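Local coordinates for protein putative oxidoreductase with NAD(P)-binding Rossmann-fold domain (Clostridium difficile, PDB 3UUW) that is probably an NAD(P)-dependent oxidoreductase of the GFO/IDH/MocA family, its substrate not established, with a Rossmann-fold domain that would hold the dinucleotide, at residues E33-R45 and I54-C67. Sequence-based numbering, arbitrary orientation. Where two conformers were deposited one is given.
Sequences EFVGAFTPNKVKR and IMPFDSIESLAKKC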
ATOM      1  N   GLU A  33      -2.805 -10.954 -42.298  1.00 22.24           N
ATOM      2  CA  GLU A  33      -3.617  -9.994 -43.018  1.00 23.65           C
ATOM      3  C   GLU A  33      -5.006  -9.999 -42.386  1.00 22.29           C
ATOM      4  O   GLU A  33      -5.605 -11.071 -42.242  1.00 20.91           O
ATOM      5  CB  GLU A  33      -3.735 -10.374 -44.492  1.00 25.74           C
ATOM      6  CG  GLU A  33      -4.485  -9.349 -45.318  1.00 30.20           C
ATOM      7  CD  GLU A  33      -4.724  -9.760 -46.770  1.00 39.74           C
ATOM      8  OE1 GLU A  33      -4.427 -10.914 -47.148  1.00 43.06           O
ATOM      9  OE2 GLU A  33      -5.229  -8.905 -47.530  1.00 45.63           O
ATOM     10  N   PHE A  34      -5.508  -8.820 -42.000  1.00 21.00           N
ATOM     11  CA  PHE A  34      -6.861  -8.673 -41.433  1.00 21.34           C
ATOM     12  C   PHE A  34      -7.810  -8.520 -42.638  1.00 22.67           C
ATOM     13  O   PHE A  34      -8.050  -7.420 -43.140  1.00 22.49           O
ATOM     14  CB  PHE A  34      -6.934  -7.470 -40.481  1.00 21.08           C
ATOM     15  CG  PHE A  34      -8.056  -7.545 -39.462  1.00 20.39           C
ATOM     16  CD1 PHE A  34      -9.262  -8.155 -39.752  1.00 22.74           C
ATOM     17  CD2 PHE A  34      -7.908  -6.953 -38.229  1.00 20.64           C
ATOM     18  CE1 PHE A  34     -10.288  -8.203 -38.791  1.00 19.79           C
ATOM     19  CE2 PHE A  34      -8.925  -6.986 -37.278  1.00 22.26           C
ATOM     20  CZ  PHE A  34     -10.119  -7.625 -37.564  1.00 20.19           C
ATOM     21  N   VAL A  35      -8.298  -9.659 -43.117  1.00 21.87           N
ATOM     22  CA  VAL A  35      -9.101  -9.719 -44.336  1.00 23.32           C
ATOM     23  C   VAL A  35     -10.434  -9.008 -44.255  1.00 21.93           C
ATOM     24  O   VAL A  35     -10.863  -8.366 -45.229  1.00 22.86           O
ATOM     25  CB  VAL A  35      -9.334 -11.204 -44.732  1.00 24.07           C
ATOM     26  CG1 VAL A  35     -10.395 -11.335 -45.839  1.00 27.32           C
ATOM     27  CG2 VAL A  35      -8.027 -11.830 -45.138  1.00 25.41           C
ATOM     28  N   GLY A  36     -11.099  -9.123 -43.113  1.00 20.34           N
ATOM     29  CA  GLY A  36     -12.402  -8.516 -42.954  1.00 19.94           C
ATOM     30  C   GLY A  36     -13.084  -8.887 -41.670  1.00 18.53           C
ATOM     31  O   GLY A  36     -12.553  -9.646 -40.855  1.00 18.10           O
ATOM     32  N   ALA A  37     -14.295  -8.364 -41.503  1.00 19.90           N
ATOM     33  CA  ALA A  37     -15.049  -8.615 -40.304  1.00 18.87           C
ATOM     34  C   ALA A  37     -16.546  -8.629 -40.605  1.00 21.00           C
ATOM     35  O   ALA A  37     -17.005  -7.979 -41.536  1.00 22.21           O
ATOM     36  CB  ALA A  37     -14.731  -7.541 -39.241  1.00 20.03           C
ATOM     37  N   PHE A  38     -17.278  -9.388 -39.804  1.00 20.47           N
ATOM     38  CA  PHE A  38     -18.710  -9.492 -39.919  1.00 21.53           C
ATOM     39  C   PHE A  38     -19.307  -9.436 -38.536  1.00 22.50           C
ATOM     40  O   PHE A  38     -18.754  -9.996 -37.577  1.00 20.29           O
ATOM     41  CB  PHE A  38     -19.134 -10.815 -40.579  1.00 22.18           C
ATOM     42  CG  PHE A  38     -20.612 -11.109 -40.418  1.00 22.09           C
ATOM     43  CD1 PHE A  38     -21.542 -10.525 -41.257  1.00 23.50           C
ATOM     44  CD2 PHE A  38     -21.066 -11.886 -39.363  1.00 23.46           C
ATOM     45  CE1 PHE A  38     -22.897 -10.756 -41.074  1.00 23.10           C
ATOM     46  CE2 PHE A  38     -22.402 -12.127 -39.175  1.00 26.99           C
ATOM     47  CZ  PHE A  38     -23.325 -11.565 -40.028  1.00 24.59           C
ATOM     48  N   THR A  39     -20.427  -8.726 -38.452  1.00 22.13           N
ATOM     49  CA  THR A  39     -21.303  -8.751 -37.295  1.00 23.58           C
ATOM     50  C   THR A  39     -22.737  -8.572 -37.858  1.00 23.77           C
ATOM     51  O   THR A  39     -22.920  -7.924 -38.884  1.00 22.71           O
ATOM     52  CB  THR A  39     -20.880  -7.728 -36.206  1.00 23.59           C
ATOM     53  OG1 THR A  39     -21.447  -8.109 -34.946  1.00 24.75           O
ATOM     54  CG2 THR A  39     -21.295  -6.290 -36.558  1.00 23.38           C
ATOM     55  N   PRO A  40     -23.755  -9.177 -37.218  1.00 23.63           N
ATOM     56  CA  PRO A  40     -25.103  -9.120 -37.805  1.00 25.41           C
ATOM     57  C   PRO A  40     -25.690  -7.742 -38.043  1.00 26.19           C
ATOM     58  O   PRO A  40     -26.462  -7.563 -38.984  1.00 27.84           O
ATOM     59  CB  PRO A  40     -25.957  -9.865 -36.777  1.00 26.32           C
ATOM     60  CG  PRO A  40     -25.038 -10.817 -36.165  1.00 25.55           C
ATOM     61  CD  PRO A  40     -23.680 -10.187 -36.145  1.00 24.05           C
ATOM     62  N   ASN A  41     -25.361  -6.785 -37.176  1.00 24.51           N
ATOM     63  CA  ASN A  41     -25.921  -5.440 -37.293  1.00 25.71           C
ATOM     64  C   ASN A  41     -25.116  -4.701 -38.343  1.00 24.71           C
ATOM     65  O   ASN A  41     -23.979  -4.300 -38.077  1.00 23.64           O
ATOM     66  CB  ASN A  41     -25.876  -4.711 -35.942  1.00 25.14           C
ATOM     67  CG  ASN A  41     -26.469  -3.318 -36.001  1.00 29.21           C
ATOM     68  OD1 ASN A  41     -26.069  -2.493 -36.810  1.00 29.39           O
ATOM     69  ND2 ASN A  41     -27.442  -3.051 -35.130  1.00 38.09           N
ATOM     70  N   LYS A  42     -25.710  -4.512 -39.525  1.00 25.75           N
ATOM     71  CA  LYS A  42     -25.015  -3.892 -40.650  1.00 25.33           C
ATOM     72  C   LYS A  42     -24.476  -2.495 -40.341  1.00 25.81           C
ATOM     73  O   LYS A  42     -23.368  -2.147 -40.746  1.00 25.06           O
ATOM     74  CB  LYS A  42     -25.908  -3.857 -41.890  1.00 28.18           C
ATOM     75  CG  LYS A  42     -25.268  -3.180 -43.102  1.00 26.63           C
ATOM     76  CD  LYS A  42     -26.113  -3.354 -44.346  1.00 30.46           C
ATOM     77  CE  LYS A  42     -25.585  -2.485 -45.471  1.00 32.68           C
ATOM     78  NZ  LYS A  42     -26.433  -2.559 -46.688  1.00 35.24           N
ATOM     79  N   VAL A  43     -25.253  -1.695 -39.624  1.00 26.13           N
ATOM     80  CA  VAL A  43     -24.828  -0.331 -39.300  1.00 27.12           C
ATOM     81  C   VAL A  43     -23.570  -0.357 -38.421  1.00 27.28           C
ATOM     82  O   VAL A  43     -22.593   0.349 -38.683  1.00 26.21           O
ATOM     83  CB  VAL A  43     -25.964   0.461 -38.626  1.00 29.19           C
ATOM     84  CG1 VAL A  43     -25.469   1.827 -38.164  1.00 31.99           C
ATOM     85  CG2 VAL A  43     -27.160   0.594 -39.592  1.00 28.68           C
ATOM     86  N   LYS A  44     -23.591  -1.200 -37.396  1.00 25.87           N
ATOM     87  CA  LYS A  44     -22.460  -1.303 -36.507  1.00 24.83           C
ATOM     88  C   LYS A  44     -21.272  -1.867 -37.272  1.00 22.66           C
ATOM     89  O   LYS A  44     -20.140  -1.397 -37.104  1.00 23.33           O
ATOM     90  CB  LYS A  44     -22.780  -2.186 -35.306  1.00 24.78           C
ATOM     91  CG  LYS A  44     -21.682  -2.167 -34.262  1.00 29.96           C
ATOM     92  CD  LYS A  44     -22.029  -2.945 -32.996  1.00 37.17           C
ATOM     93  CE  LYS A  44     -22.019  -4.436 -33.238  1.00 40.17           C
ATOM     94  NZ  LYS A  44     -22.490  -5.208 -32.042  1.00 43.60           N
ATOM     95  N   ARG A  45     -21.528  -2.877 -38.106  1.00 21.74           N
ATOM     96  CA  ARG A  45     -20.476  -3.508 -38.902  1.00 21.27           C
ATOM     97  C   ARG A  45     -19.738  -2.486 -39.746  1.00 22.13           C
ATOM     98  O   ARG A  45     -18.504  -2.428 -39.743  1.00 23.44           O
ATOM     99  CB  ARG A  45     -21.084  -4.567 -39.833  1.00 23.69           C
ATOM    100  CG  ARG A  45     -20.065  -5.227 -40.709  1.00 22.06           C
ATOM    101  CD  ARG A  45     -20.593  -6.457 -41.369  1.00 27.58           C
ATOM    102  NE  ARG A  45     -21.497  -6.196 -42.477  1.00 28.45           N
ATOM    103  CZ  ARG A  45     -22.781  -6.564 -42.551  1.00 29.21           C
ATOM    104  NH1 ARG A  45     -23.403  -7.205 -41.561  1.00 27.57           N
ATOM    105  NH2 ARG A  45     -23.451  -6.293 -43.647  1.00 30.04           N
ATOM    106  N   ILE A  54     -10.997  -1.789 -42.320  1.00 24.44           N
ATOM    107  CA  ILE A  54     -11.145  -3.210 -42.535  1.00 23.25           C
ATOM    108  C   ILE A  54     -12.329  -3.390 -43.481  1.00 24.06           C
ATOM    109  O   ILE A  54     -13.281  -2.607 -43.451  1.00 24.19           O
ATOM    110  CB  ILE A  54     -11.436  -3.962 -41.215  1.00 24.15           C
ATOM    111  CG1 ILE A  54     -10.272  -3.823 -40.229  1.00 25.69           C
ATOM    112  CG2 ILE A  54     -11.624  -5.446 -41.478  1.00 23.82           C
ATOM    113  CD1 ILE A  54     -10.605  -4.332 -38.827  1.00 29.92           C
ATOM    114  N   MET A  55     -12.264  -4.429 -44.300  0.60 23.74           N
ATOM    115  CA  MET A  55     -13.325  -4.728 -45.254  0.60 24.72           C
ATOM    116  C   MET A  55     -14.505  -5.377 -44.532  0.60 23.37           C
ATOM    117  O   MET A  55     -14.331  -6.385 -43.857  0.60 22.10           O
ATOM    118  CB  MET A  55     -12.796  -5.686 -46.326  0.60 25.69           C
ATOM    119  CG  MET A  55     -13.813  -6.097 -47.381  0.60 29.17           C
ATOM    120  SD  MET A  55     -14.394  -4.720 -48.388  0.60 34.05           S
ATOM    121  CE  MET A  55     -12.866  -4.211 -49.169  0.60 35.96           C
ATOM    122  N   PRO A  56     -15.708  -4.790 -44.649  1.00 23.86           N
ATOM    123  CA  PRO A  56     -16.887  -5.440 -44.060  1.00 23.36           C
ATOM    124  C   PRO A  56     -17.397  -6.564 -44.964  1.00 23.51           C
ATOM    125  O   PRO A  56     -17.411  -6.418 -46.203  1.00 26.02           O
ATOM    126  CB  PRO A  56     -17.915  -4.319 -43.988  1.00 24.91           C
ATOM    127  CG  PRO A  56     -17.544  -3.384 -45.071  1.00 25.20           C
ATOM    128  CD  PRO A  56     -16.045  -3.493 -45.262  1.00 24.26           C
ATOM    129  N   PHE A  57     -17.818  -7.668 -44.356  1.00 23.49           N
ATOM    130  CA  PHE A  57     -18.401  -8.798 -45.086  1.00 24.34           C
ATOM    131  C   PHE A  57     -19.881  -8.948 -44.707  1.00 26.39           C
ATOM    132  O   PHE A  57     -20.298  -8.586 -43.610  1.00 24.74           O
ATOM    133  CB  PHE A  57     -17.623 -10.089 -44.819  1.00 24.63           C
ATOM    134  CG  PHE A  57     -16.371 -10.235 -45.659  1.00 25.22           C
ATOM    135  CD1 PHE A  57     -15.264  -9.436 -45.433  1.00 24.41           C
ATOM    136  CD2 PHE A  57     -16.315 -11.166 -46.685  1.00 26.73           C
ATOM    137  CE1 PHE A  57     -14.119  -9.564 -46.212  1.00 24.85           C
ATOM    138  CE2 PHE A  57     -15.171 -11.305 -47.468  1.00 27.35           C
ATOM    139  CZ  PHE A  57     -14.073 -10.503 -47.236  1.00 25.78           C
ATOM    140  N   ASP A  58     -20.669  -9.487 -45.619  1.00 27.78           N
ATOM    141  CA  ASP A  58     -22.112  -9.560 -45.406  1.00 29.89           C
ATOM    142  C   ASP A  58     -22.588 -10.853 -44.747  1.00 27.68           C
ATOM    143  O   ASP A  58     -23.756 -10.967 -44.418  1.00 28.84           O
ATOM    144  CB  ASP A  58     -22.874  -9.301 -46.705  1.00 32.97           C
ATOM    145  CG  ASP A  58     -22.559 -10.306 -47.788  1.00 37.92           C
ATOM    146  OD1 ASP A  58     -22.096 -11.421 -47.466  1.00 45.48           O
ATOM    147  OD2 ASP A  58     -22.780  -9.970 -48.976  1.00 46.64           O
ATOM    148  N   SER A  59     -21.685 -11.810 -44.547  1.00 25.82           N
ATOM    149  CA  SER A  59     -22.050 -13.064 -43.887  1.00 25.05           C
ATOM    150  C   SER A  59     -20.846 -13.804 -43.333  1.00 24.21           C
ATOM    151  O   SER A  59     -19.712 -13.566 -43.739  1.00 23.22           O
ATOM    152  CB  SER A  59     -22.779 -14.001 -44.861  1.00 26.06           C
ATOM    153  OG  SER A  59     -21.899 -14.488 -45.860  1.00 26.15           O
ATOM    154  N   ILE A  60     -21.130 -14.706 -42.398  1.00 24.01           N
ATOM    155  CA  ILE A  60     -20.131 -15.587 -41.819  1.00 23.13           C
ATOM    156  C   ILE A  60     -19.471 -16.401 -42.913  1.00 22.48           C
ATOM    157  O   ILE A  60     -18.253 -16.549 -42.940  1.00 23.50           O
ATOM    158  CB  ILE A  60     -20.788 -16.572 -40.812  1.00 23.78           C
ATOM    159  CG1 ILE A  60     -21.207 -15.835 -39.555  1.00 24.52           C
ATOM    160  CG2 ILE A  60     -19.817 -17.722 -40.451  1.00 26.20           C
ATOM    161  CD1 ILE A  60     -22.293 -16.567 -38.743  1.00 29.71           C
ATOM    162  N   GLU A  61     -20.283 -16.926 -43.827  1.00 23.65           N
ATOM    163  CA  GLU A  61     -19.760 -17.794 -44.871  1.00 24.73           C
ATOM    164  C   GLU A  61     -18.846 -17.079 -45.853  1.00 25.35           C
ATOM    165  O   GLU A  61     -17.775 -17.582 -46.157  1.00 26.06           O
ATOM    166  CB  GLU A  61     -20.888 -18.514 -45.608  1.00 26.83           C
ATOM    167  CG  GLU A  61     -21.659 -19.497 -44.753  1.00 28.22           C
ATOM    168  CD  GLU A  61     -22.740 -18.871 -43.868  1.00 32.06           C
ATOM    169  OE1 GLU A  61     -22.992 -17.641 -43.956  1.00 28.22           O
ATOM    170  OE2 GLU A  61     -23.353 -19.640 -43.082  1.00 33.79           O
ATOM    171  N   SER A  62     -19.246 -15.905 -46.331  1.00 25.49           N
ATOM    172  CA  SER A  62     -18.420 -15.171 -47.287  1.00 26.60           C
ATOM    173  C   SER A  62     -17.076 -14.775 -46.691  1.00 24.88           C
ATOM    174  O   SER A  62     -16.062 -14.772 -47.384  1.00 26.07           O
ATOM    175  CB  SER A  62     -19.143 -13.937 -47.826  1.00 27.90           C
ATOM    176  OG  SER A  62     -19.452 -13.020 -46.805  1.00 29.69           O
ATOM    177  N   LEU A  63     -17.062 -14.425 -45.409  1.00 23.20           N
ATOM    178  CA  LEU A  63     -15.806 -14.058 -44.769  1.00 21.78           C
ATOM    179  C   LEU A  63     -14.917 -15.290 -44.596  1.00 21.23           C
ATOM    180  O   LEU A  63     -13.730 -15.259 -44.928  1.00 22.48           O
ATOM    181  CB  LEU A  63     -16.058 -13.398 -43.415  1.00 21.41           C
ATOM    182  CG  LEU A  63     -14.827 -13.032 -42.572  1.00 19.74           C
ATOM    183  CD1 LEU A  63     -13.872 -12.054 -43.325  1.00 21.64           C
ATOM    184  CD2 LEU A  63     -15.282 -12.447 -41.238  1.00 20.87           C
ATOM    185  N   ALA A  64     -15.498 -16.367 -44.074  1.00 21.37           N
ATOM    186  CA  ALA A  64     -14.745 -17.584 -43.783  1.00 22.35           C
ATOM    187  C   ALA A  64     -14.050 -18.138 -45.016  1.00 23.55           C
ATOM    188  O   ALA A  64     -12.951 -18.656 -44.922  1.00 24.28           O
ATOM    189  CB  ALA A  64     -15.646 -18.640 -43.165  1.00 22.64           C
ATOM    190  N   LYS A  65     -14.709 -18.037 -46.169  1.00 24.30           N
ATOM    191  CA  LYS A  65     -14.148 -18.531 -47.435  1.00 26.29           C
ATOM    192  C   LYS A  65     -12.887 -17.788 -47.871  1.00 25.97           C
ATOM    193  O   LYS A  65     -12.133 -18.283 -48.719  1.00 29.11           O
ATOM    194  CB  LYS A  65     -15.211 -18.479 -48.545  1.00 27.07           C
ATOM    195  CG  LYS A  65     -16.285 -19.526 -48.365  1.00 29.40           C
ATOM    196  CD  LYS A  65     -17.485 -19.303 -49.277  1.00 32.12           C
ATOM    197  CE  LYS A  65     -18.580 -20.324 -48.967  1.00 37.26           C
ATOM    198  NZ  LYS A  65     -19.861 -20.043 -49.685  1.00 36.83           N
ATOM    199  N   LYS A  66     -12.661 -16.605 -47.306  1.00 25.86           N
ATOM    200  CA  LYS A  66     -11.493 -15.795 -47.630  1.00 26.08           C
ATOM    201  C   LYS A  66     -10.441 -15.761 -46.513  1.00 25.24           C
ATOM    202  O   LYS A  66      -9.503 -14.983 -46.605  1.00 25.46           O
ATOM    203  CB  LYS A  66     -11.935 -14.354 -47.917  1.00 26.92           C
ATOM    204  CG  LYS A  66     -12.814 -14.187 -49.137  1.00 29.96           C
ATOM    205  CD  LYS A  66     -12.066 -14.484 -50.422  1.00 35.06           C
ATOM    206  CE  LYS A  66     -12.907 -14.113 -51.629  1.00 39.29           C
ATOM    207  NZ  LYS A  66     -12.133 -14.219 -52.882  1.00 42.75           N
ATOM    208  N   CYS A  67     -10.610 -16.580 -45.474  1.00 23.72           N
ATOM    209  CA  CYS A  67      -9.725 -16.576 -44.297  1.00 22.08           C
ATOM    210  C   CYS A  67      -9.140 -17.943 -43.998  1.00 21.97           C
ATOM    211  O   CYS A  67      -9.702 -18.965 -44.403  1.00 23.73           O
ATOM    212  CB  CYS A  67     -10.524 -16.124 -43.057  1.00 21.54           C
ATOM    213  SG  CYS A  67     -11.089 -14.429 -43.129  1.00 23.78           S
TER
HETATM  214  O   HOH W   1      -9.495  -5.575 -44.428  1.00 27.13           O
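A37 holds the segment 54-67 against strand 33-38 with two backbone bonds: its N donates to M55 O at 3.1 Å, and its O accepts from F57 N at 3.0 Å. P56, lacking an N-H, suits the place between them, where its CA-H can still point at A37 O. A water extends the seam, donating to F34 O and accepting from M55 N. Next door, G36 CA lies 3.0 Å from M55 O, is also 3.5 Å from I54 CG2 and touches F57 CE1, a closeness that suits glycine, since a side chain here would collide with F57 and M55.

F38 can be followed outward. Its CB lies between F57 O and L63 CD2; with CG anti to the backbone N (chi1 166°), the ring swings over the start of helix 60-64. CG lies by S59 C, CD1 reaches F57 O, 3.3 Å away near the ring plane, CE1 approaches D58 O, CD2 and CE2 both pack on I60 CG1, and S59 CA and I60 N lie over one face. The flat ring can thus cover the N-terminal turn, where S59 is the N-cap. On the other side of the sheet edge, I54 CD1 sits over the F34 ring, 3.6 Å from its centroid. R45 bends at chi3, and its NH1 donates to T39 O in the guanidinium plane, while D58 CA lies over one face.

Strand 33-38 borders the parallel sheet beside strand 8-12. The two bonds of A37, to the residues flanking P56, make a single parallel bridge; helix 60-64 then turns back nearly antiparallel to the strand, at 165°, along the edge of a Rossmann fold.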